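Local coordinates for Lmo2470 protein (Listeria monocytogenes EGD-e, PDB 5HL3) that is an internalin, InlP, that carries leucine-rich repeats, binds calcium ions, interacts with host afadin and facilitates the crossing of basement membranes, at residues A[248-252]-A[284-290]; A[302-306]-A[336-340]; A[331-336]-A[357-361]. All coordinates share one frame; numbering follows the deposited sequence. Where two conformers were deposited one is given.

Interaction 1: A[248-252]-A[284-290]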
loop_
_atom_site.group_PDB
_atom_site.type_symbol
_atom_site.label_atom_id
_atom_site.label_comp_id
_atom_site.label_asym_id
_atom_site.label_seq_id
_atom_site.Cartn_x
_atom_site.Cartn_y
_atom_site.Cartn_z
ATOM N N PHE A 248 -1.878 0.845 16.939
ATOM C CA PHE A 248 -1.937 0.488 18.378
ATOM C C PHE A 248 -1.035 1.374 19.187
ATOM O O PHE A 248 -0.421 0.937 20.176
ATOM C CB PHE A 248 -1.586 -1.022 18.510
ATOM C CG PHE A 248 -2.457 -1.876 17.628
ATOM C CD1 PHE A 248 -3.672 -2.345 18.087
ATOM C CD2 PHE A 248 -2.118 -2.091 16.292
ATOM C CE1 PHE A 248 -4.526 -3.047 17.256
ATOM C CE2 PHE A 248 -2.980 -2.777 15.456
ATOM C CZ PHE A 248 -4.187 -3.246 15.934
ATOM N N LEU A 249 -0.980 2.652 18.804
ATOM C CA LEU A 249 -0.121 3.599 19.495
ATOM C C LEU A 249 -0.777 4.144 20.752
ATOM O O LEU A 249 -1.981 4.428 20.783
ATOM C CB LEU A 249 0.187 4.782 18.559
ATOM C CG LEU A 249 0.981 4.408 17.302
ATOM C CD1 LEU A 249 1.016 5.618 16.362
ATOM C CD2 LEU A 249 2.400 3.970 17.652
ATOM N N THR A 250 0.045 4.335 21.787
ATOM C CA THR A 250 -0.388 5.013 23.034
ATOM C C THR A 250 0.098 6.471 23.088
ATOM O O THR A 250 -0.317 7.216 23.979
ATOM C CB THR A 250 0.054 4.219 24.264
ATOM O OG1 THR A 250 1.471 4.074 24.248
ATOM C CG2 THR A 250 -0.650 2.882 24.335
ATOM N N GLU A 251 0.932 6.861 22.126
ATOM C CA GLU A 251 1.468 8.213 22.008
ATOM C C GLU A 251 1.788 8.429 20.544
ATOM O O GLU A 251 2.280 7.515 19.880
ATOM C CB GLU A 251 2.738 8.415 22.867
ATOM C CG GLU A 251 3.236 9.860 22.928
ATOM C CD GLU A 251 4.427 10.057 23.818
ATOM O OE1 GLU A 251 5.382 9.249 23.706
ATOM O OE2 GLU A 251 4.431 11.046 24.604
ATOM N N LEU A 252 1.514 9.625 20.045
ATOM C CA LEU A 252 1.811 9.984 18.646
ATOM C C LEU A 252 3.165 10.691 18.567
ATOM O O LEU A 252 3.604 11.346 19.524
ATOM C CB LEU A 252 0.740 10.913 18.105
ATOM C CG LEU A 252 -0.680 10.326 18.155
ATOM C CD1 LEU A 252 -1.744 11.389 17.851
ATOM C CD2 LEU A 252 -0.791 9.125 17.242
ATOM N N LEU A 284 -2.189 8.175 29.340
ATOM C CA LEU A 284 -2.666 7.939 27.959
ATOM C C LEU A 284 -2.290 9.116 27.098
ATOM O O LEU A 284 -3.135 9.952 26.782
ATOM C CB LEU A 284 -4.164 7.632 27.931
ATOM C CG LEU A 284 -4.733 7.088 26.612
ATOM C CD1 LEU A 284 -3.957 5.894 26.117
ATOM C CD2 LEU A 284 -6.214 6.768 26.792
ATOM N N PRO A 285 -1.001 9.195 26.720
ATOM C CA PRO A 285 -0.532 10.401 26.059
ATOM C C PRO A 285 -1.312 10.764 24.799
ATOM O O PRO A 285 -1.574 11.943 24.560
ATOM C CB PRO A 285 0.948 10.111 25.800
ATOM C CG PRO A 285 1.330 9.184 26.930
ATOM C CD PRO A 285 0.122 8.282 27.060
ATOM N N ILE A 286 -1.692 9.765 24.021
ATOM C CA ILE A 286 -2.436 10.006 22.782
ATOM C C ILE A 286 -3.738 10.747 23.012
ATOM O O ILE A 286 -4.114 11.615 22.192
ATOM C CB ILE A 286 -2.647 8.692 21.985
ATOM C CG1 ILE A 286 -3.315 8.985 20.627
ATOM C CG2 ILE A 286 -3.442 7.652 22.791
ATOM C CD1 ILE A 286 -3.357 7.794 19.684
ATOM N N TYR A 287 -4.443 10.471 24.106
ATOM C CA TYR A 287 -5.687 11.189 24.379
ATOM C C TYR A 287 -5.397 12.677 24.490
ATOM O O TYR A 287 -6.104 13.518 23.886
ATOM C CB TYR A 287 -6.411 10.674 25.667
ATOM C CG TYR A 287 -7.473 11.662 26.107
ATOM C CD1 TYR A 287 -8.688 11.759 25.408
ATOM C CD2 TYR A 287 -7.212 12.606 27.094
ATOM C CE1 TYR A 287 -9.624 12.716 25.733
ATOM C CE2 TYR A 287 -8.143 13.595 27.403
ATOM C CZ TYR A 287 -9.348 13.634 26.726
ATOM O OH TYR A 287 -10.278 14.620 27.061
ATOM N N PHE A 288 -4.407 13.027 25.313
ATOM C CA PHE A 288 -4.084 14.435 25.537
ATOM C C PHE A 288 -3.588 15.150 24.284
ATOM O O PHE A 288 -3.931 16.303 24.064
ATOM C CB PHE A 288 -3.149 14.582 26.740
ATOM C CG PHE A 288 -3.801 14.119 28.012
ATOM C CD1 PHE A 288 -4.734 14.910 28.655
ATOM C CD2 PHE A 288 -3.575 12.835 28.487
ATOM C CE1 PHE A 288 -5.381 14.467 29.802
ATOM C CE2 PHE A 288 -4.254 12.367 29.589
ATOM C CZ PHE A 288 -5.145 13.187 30.246
ATOM N N GLN A 289 -2.840 14.449 23.447
ATOM C CA GLN A 289 -2.396 15.002 22.168
ATOM C C GLN A 289 -3.576 15.262 21.238
ATOM O O GLN A 289 -3.659 16.345 20.610
ATOM C CB GLN A 289 -1.411 14.060 21.501
ATOM C CG GLN A 289 -0.064 13.978 22.184
ATOM C CD GLN A 289 0.805 12.893 21.564
ATOM O OE1 GLN A 289 0.421 11.709 21.548
ATOM N NE2 GLN A 289 1.955 13.282 21.056
HETATM N N MSE A 290 -4.474 14.283 21.125
HETATM C CA MSE A 290 -5.647 14.435 20.260
HETATM C C MSE A 290 -6.549 15.538 20.766
HETATM O O MSE A 290 -7.104 16.317 19.991
HETATM C CB MSE A 290 -6.396 13.094 20.098
HETATM C CG MSE A 290 -5.543 12.148 19.258
HETATM SE SE MSE A 290 -6.330 10.383 18.948
HETATM C CE MSE A 290 -7.971 10.887 17.981
#
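Gln289 and Leu252 meet through a pair of hydrogen bonds in which the side-chain amide grips the N-H and the C=O of one residue. The backbone N of Leu252 gives its hydrogen to Gln289 OE1 at 2.8 Å, nearly straight at 172° and directed at a lone pair in the plane of the amide. Gln289 NE2 returns a bond of 3.0 Å to Leu252 O, which lies close to the Gln289 amide plane, although the nitrogen itself stands above the plane of the backbone carbonyl. With CG beside its backbone N (chi1 -70°) and the chain extended beyond, Gln289 reaches straight from the helix to the loop. A third bond is purely backbone: Ile286 N, in the first turn of helix 285-292, donates to Thr250 O at 2.9 Å.

The apolar contacts flank these bonds. Ile286 CD1 touches Leu252 CD2 at 3.8 Å, while Leu252 CD1 approaches CG of Met290, present as selenomethionine, at 4.1 Å. On another flank the extended Glu251 chain crosses Pro285 at about a right angle, CG lying 3.7 Å from Pro285 CB. Tyr354 of strand 350-360 packs against both Thr250 and Ile286.

Because Gln289 uses both ends of its amide on one residue, its flip is decided and its rotation fixed; the helix start is thereby held, polar and apolar groups together, against the chain of the last repeats, just after strand 248-249.

Interaction 2: A[302-306]-A[336-340]. With CA (calcium ion), chain H.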
loop_
_atom_site.group_PDB
_atom_site.type_symbol
_atom_site.label_atom_id
_atom_site.label_comp_id
_atom_site.label_asym_id
_atom_site.label_seq_id
_atom_site.Cartn_x
_atom_site.Cartn_y
_atom_site.Cartn_z
ATOM N N THR A 302 -14.946 7.458 28.439
ATOM C CA THR A 302 -15.692 6.446 29.187
ATOM C C THR A 302 -14.789 5.319 29.645
ATOM O O THR A 302 -13.737 5.088 29.087
ATOM C CB THR A 302 -16.817 5.855 28.298
ATOM O OG1 THR A 302 -16.248 5.131 27.198
ATOM C CG2 THR A 302 -17.739 6.946 27.812
ATOM N N GLY A 303 -15.218 4.655 30.704
ATOM C CA GLY A 303 -14.490 3.515 31.277
ATOM C C GLY A 303 -15.455 2.408 31.578
ATOM O O GLY A 303 -16.622 2.659 31.856
ATOM N N GLU A 304 -14.963 1.173 31.543
ATOM C CA GLU A 304 -15.798 0.021 31.813
ATOM C C GLU A 304 -14.930 -1.155 32.193
ATOM O O GLU A 304 -13.717 -1.125 31.991
ATOM C CB GLU A 304 -16.625 -0.330 30.581
ATOM C CG GLU A 304 -15.790 -0.781 29.393
ATOM C CD GLU A 304 -16.555 -0.865 28.091
ATOM O OE1 GLU A 304 -17.561 -0.166 27.924
ATOM O OE2 GLU A 304 -16.097 -1.600 27.191
ATOM N N TYR A 305 -15.551 -2.176 32.781
ATOM C CA TYR A 305 -14.861 -3.447 32.985
ATOM C C TYR A 305 -15.681 -4.547 32.349
ATOM O O TYR A 305 -16.909 -4.466 32.279
ATOM C CB TYR A 305 -14.469 -3.712 34.438
ATOM C CG TYR A 305 -15.575 -4.072 35.386
ATOM C CD1 TYR A 305 -16.415 -3.099 35.925
ATOM C CD2 TYR A 305 -15.730 -5.386 35.821
ATOM C CE1 TYR A 305 -17.389 -3.426 36.853
ATOM C CE2 TYR A 305 -16.702 -5.724 36.744
ATOM C CZ TYR A 305 -17.535 -4.744 37.241
ATOM O OH TYR A 305 -18.488 -5.119 38.162
ATOM N N ILE A 306 -14.972 -5.583 31.897
ATOM C CA ILE A 306 -15.518 -6.596 31.002
ATOM C C ILE A 306 -15.443 -7.920 31.677
ATOM O O ILE A 306 -14.354 -8.459 31.854
ATOM C CB ILE A 306 -14.713 -6.660 29.668
ATOM C CG1 ILE A 306 -14.664 -5.285 28.953
ATOM C CG2 ILE A 306 -15.217 -7.788 28.757
ATOM C CD1 ILE A 306 -13.412 -4.452 29.232
ATOM N N TYR A 336 -9.473 -8.344 36.703
ATOM C CA TYR A 336 -10.389 -7.581 35.865
ATOM C C TYR A 336 -9.758 -7.098 34.575
ATOM O O TYR A 336 -8.558 -6.819 34.528
ATOM C CB TYR A 336 -10.877 -6.354 36.642
ATOM C CG TYR A 336 -11.673 -6.705 37.884
ATOM C CD1 TYR A 336 -11.048 -6.964 39.097
ATOM C CD2 TYR A 336 -13.075 -6.745 37.848
ATOM C CE1 TYR A 336 -11.778 -7.284 40.228
ATOM C CE2 TYR A 336 -13.811 -7.059 38.968
ATOM C CZ TYR A 336 -13.170 -7.332 40.158
ATOM O OH TYR A 336 -13.931 -7.654 41.261
ATOM N N LYS A 337 -10.581 -7.009 33.530
ATOM C CA LYS A 337 -10.200 -6.430 32.231
ATOM C C LYS A 337 -10.873 -5.058 32.152
ATOM O O LYS A 337 -12.107 -4.983 32.153
ATOM C CB LYS A 337 -10.694 -7.286 31.093
ATOM C CG LYS A 337 -10.077 -8.668 31.027
ATOM C CD LYS A 337 -10.340 -9.346 29.685
ATOM C CE LYS A 337 -11.808 -9.700 29.489
ATOM N NZ LYS A 337 -12.425 -10.481 30.579
ATOM N N LEU A 338 -10.067 -4.005 32.131
ATOM C CA LEU A 338 -10.554 -2.611 32.064
ATOM C C LEU A 338 -10.370 -2.045 30.661
ATOM O O LEU A 338 -9.479 -2.455 29.925
ATOM C CB LEU A 338 -9.827 -1.708 33.073
ATOM C CG LEU A 338 -10.435 -1.623 34.477
ATOM C CD1 LEU A 338 -10.586 -2.977 35.139
ATOM C CD2 LEU A 338 -9.677 -0.658 35.391
ATOM N N ASP A 339 -11.231 -1.091 30.314
ATOM C CA ASP A 339 -11.196 -0.389 29.021
ATOM C C ASP A 339 -11.518 1.063 29.236
ATOM O O ASP A 339 -12.454 1.375 29.977
ATOM C CB ASP A 339 -12.210 -0.986 28.059
ATOM C CG ASP A 339 -12.465 -0.114 26.849
ATOM O OD1 ASP A 339 -12.971 1.026 26.960
ATOM O OD2 ASP A 339 -12.246 -0.598 25.768
ATOM N N VAL A 340 -10.706 1.952 28.659
ATOM C CA VAL A 340 -11.040 3.371 28.555
ATOM C C VAL A 340 -11.150 3.681 27.064
ATOM O O VAL A 340 -10.260 3.338 26.267
ATOM C CB VAL A 340 -9.995 4.277 29.225
ATOM C CG1 VAL A 340 -10.097 5.734 28.767
ATOM C CG2 VAL A 340 -10.182 4.252 30.716
HETATM CA CA CA H . -11.188 -2.146 24.090
HETATM O O HOH W 1 -15.149 2.490 27.870
HETATM O O HOH W 2 -13.165 -8.179 34.112
HETATM O O HOH W 3 -9.320 -1.757 22.497
HETATM O O HOH W 4 -12.972 -2.110 22.634
HETATM O O HOH W 5 -12.568 -3.721 25.323
HETATM O O HOH W 6 -10.812 -4.311 23.102
#
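An antiparallel strand pair inside the mixed beta sheet of the C-terminal domain supplies one ligand of a calcium site. Strands 302-306 and 336-340 run with their axes 4.7 Å apart; Glu304 and Asp339 form a hydrogen-bonded pair, Glu304 N to Asp339 O and Asp339 N to Glu304 O, both 3.0 Å, and Ile306 N donates to Lys337 O.

On the face of Glu304 and Asp339 the two acidic chains run alongside each other, with Glu304 CG packed on Asp339 CB. Their nearest oxygens, Glu304 OE2 and Asp339 OD1, are 4.1 Å apart, a proximity of like charges that the metal probably eases. Each carboxylate also has its own polar partner: Gln312 for Glu304 OE1 and Ser341 for Asp339 OD1. With CG anti to the backbone N (chi1 166°), the Asp339 carboxylate stands out from the sheet, and its OD2 binds the calcium ion, whose shell is completed by four waters and by Ser353 and Asp355. Ile306 CD1 rests against Asp339 CB from two residues beyond Glu304 along strand 302-306.

The other face holds the tyrosines. The edge of Tyr336 is turned toward the face of Tyr305 in an offset edge-to-face pair, planes at 72° and centroids 5.6 Å apart.

At the end of the pair Lys337 bends back so that NZ reaches Ile306 O at 3.1 Å; a water donates to the same oxygen and accepts from Lys337 N at 2.9 Å.

Interaction 3: A[331-336]-A[357-361]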
loop_
_atom_site.group_PDB
_atom_site.type_symbol
_atom_site.label_atom_id
_atom_site.label_comp_id
_atom_site.label_asym_id
_atom_site.label_seq_id
_atom_site.Cartn_x
_atom_site.Cartn_y
_atom_site.Cartn_z
ATOM N N LEU A 331 -15.306 -2.429 43.446
ATOM C CA LEU A 331 -15.071 -3.811 42.981
ATOM C C LEU A 331 -14.468 -4.683 44.068
ATOM O O LEU A 331 -13.673 -4.213 44.884
ATOM C CB LEU A 331 -14.144 -3.823 41.765
ATOM C CG LEU A 331 -14.611 -3.022 40.550
ATOM C CD1 LEU A 331 -13.628 -3.111 39.400
ATOM C CD2 LEU A 331 -15.981 -3.488 40.090
ATOM N N SER A 332 -14.840 -5.957 44.072
ATOM C CA SER A 332 -14.309 -6.893 45.050
ATOM C C SER A 332 -12.977 -7.469 44.524
ATOM O O SER A 332 -12.626 -7.272 43.346
ATOM C CB SER A 332 -15.326 -8.007 45.306
ATOM O OG SER A 332 -15.585 -8.710 44.106
ATOM N N PRO A 333 -12.212 -8.159 45.391
ATOM C CA PRO A 333 -10.934 -8.707 44.923
ATOM C C PRO A 333 -11.096 -9.665 43.744
ATOM O O PRO A 333 -12.089 -10.383 43.657
ATOM C CB PRO A 333 -10.388 -9.436 46.161
ATOM C CG PRO A 333 -11.046 -8.749 47.305
ATOM C CD PRO A 333 -12.425 -8.436 46.822
ATOM N N GLY A 334 -10.137 -9.647 42.827
ATOM C CA GLY A 334 -10.180 -10.533 41.676
ATOM C C GLY A 334 -9.338 -9.973 40.560
ATOM O O GLY A 334 -8.588 -9.015 40.767
ATOM N N GLU A 335 -9.483 -10.570 39.380
ATOM C CA GLU A 335 -8.780 -10.143 38.181
ATOM C C GLU A 335 -9.795 -9.525 37.232
ATOM O O GLU A 335 -10.826 -10.132 36.946
ATOM C CB GLU A 335 -8.136 -11.347 37.488
ATOM C CG GLU A 335 -7.225 -12.199 38.348
ATOM C CD GLU A 335 -5.927 -11.520 38.785
ATOM O OE1 GLU A 335 -5.520 -10.550 38.120
ATOM O OE2 GLU A 335 -5.327 -12.021 39.787
ATOM N N TYR A 336 -9.473 -8.344 36.703
ATOM C CA TYR A 336 -10.389 -7.581 35.865
ATOM C C TYR A 336 -9.758 -7.098 34.575
ATOM O O TYR A 336 -8.558 -6.819 34.528
ATOM C CB TYR A 336 -10.877 -6.354 36.642
ATOM C CG TYR A 336 -11.673 -6.705 37.884
ATOM C CD1 TYR A 336 -11.048 -6.964 39.097
ATOM C CD2 TYR A 336 -13.075 -6.745 37.848
ATOM C CE1 TYR A 336 -11.778 -7.284 40.228
ATOM C CE2 TYR A 336 -13.811 -7.059 38.968
ATOM C CZ TYR A 336 -13.170 -7.332 40.158
ATOM O OH TYR A 336 -13.931 -7.654 41.261
ATOM N N ASN A 357 -5.194 -4.965 32.206
ATOM C CA ASN A 357 -5.595 -5.912 33.255
ATOM C C ASN A 357 -5.266 -5.382 34.628
ATOM O O ASN A 357 -4.199 -4.820 34.858
ATOM C CB ASN A 357 -4.901 -7.270 33.049
ATOM C CG ASN A 357 -5.377 -7.998 31.816
ATOM O OD1 ASN A 357 -6.484 -7.750 31.323
ATOM N ND2 ASN A 357 -4.535 -8.884 31.279
ATOM N N VAL A 358 -6.202 -5.570 35.552
ATOM C CA VAL A 358 -6.048 -5.112 36.923
ATOM C C VAL A 358 -6.273 -6.285 37.877
ATOM O O VAL A 358 -7.259 -7.028 37.740
ATOM C CB VAL A 358 -7.066 -3.996 37.275
ATOM C CG1 VAL A 358 -6.928 -3.523 38.712
ATOM C CG2 VAL A 358 -6.897 -2.823 36.320
ATOM N N THR A 359 -5.339 -6.447 38.820
ATOM C CA THR A 359 -5.472 -7.382 39.918
ATOM C C THR A 359 -5.876 -6.539 41.133
ATOM O O THR A 359 -5.178 -5.601 41.516
ATOM C CB THR A 359 -4.148 -8.130 40.212
ATOM O OG1 THR A 359 -3.698 -8.825 39.032
ATOM C CG2 THR A 359 -4.327 -9.131 41.394
ATOM N N ILE A 360 -7.021 -6.868 41.730
ATOM C CA ILE A 360 -7.470 -6.223 42.969
ATOM C C ILE A 360 -7.284 -7.199 44.125
ATOM O O ILE A 360 -7.846 -8.287 44.129
ATOM C CB ILE A 360 -8.944 -5.765 42.888
ATOM C CG1 ILE A 360 -9.115 -4.867 41.661
ATOM C CG2 ILE A 360 -9.347 -5.057 44.175
ATOM C CD1 ILE A 360 -10.449 -4.161 41.534
ATOM N N ASN A 361 -6.473 -6.805 45.093
ATOM C CA ASN A 361 -6.236 -7.638 46.283
ATOM C C ASN A 361 -7.032 -7.195 47.480
ATOM O O ASN A 361 -7.299 -6.016 47.651
ATOM C CB ASN A 361 -4.753 -7.628 46.618
ATOM C CG ASN A 361 -3.944 -8.403 45.619
ATOM O OD1 ASN A 361 -4.336 -9.501 45.211
ATOM N ND2 ASN A 361 -2.799 -7.866 45.236
ATOM O OXT ASN A 361 -7.375 -8.028 48.336
#
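Gly334 and Tyr336 pair with Ile360 and Val358 in antiparallel register, each couple joined by two backbone hydrogen bonds, with the strand axes 4.8 Å apart and their directions 163° from each other. The Ile360 N to Gly334 O bond, at 2.8 Å, is almost straight.

Between these couples, Glu335 and Thr359 form a non-hydrogen-bonded pair whose side chains run alongside each other on one face. Thr359 OG1 donates to Glu335 OE1 at 2.7 Å, meeting the syn side of the carboxylate a little out of its plane; the bend at chi2 of Glu335 (-68°) turns the acid back toward the threonine. Thr359 CG2 lies near the other oxygen, Glu335 OE2.

On the opposite face Ile360 fits among apolar neighbours. Its CD1 touches Tyr336 CE1 at 3.6 Å and Leu331 CB at 3.7 Å, and Leu331 CD1 stands over one face of the tyrosine ring, offset toward the rim. An unusually short, and so doubtful, bond runs from Tyr336 OH to Ser332 O.

Strand 265-274 flanks strand 350-360 on its other edge. The arrangement is that of a beta hairpin, 334-345 with 350-360, at its open end, beside the C terminus.

From the N terminus, 248-252 lies in the last part of the leucine-rich repeats; the chain passes through strand 260-261 before entering the C-terminal domain, and interaction 1 closes a loop of 31 residues when helix 285-292 returns. This loop is complete before interaction 2 opens, so the two stand in series, their centres about 18 Å apart. Interactions 2 and 3 cross: 302-306 waits for 336-340, while 331-336 waits for 357-361, and Tyr336 belongs to both. Strand 334-345 thus lies between strands 301-306 and 350-360, and Tyr305 packs on Leu331 where the contacts meet. Interaction 1 joins the repeats to the C-terminal domain, whereas the other two join three neighbouring strands of that domain's sheet.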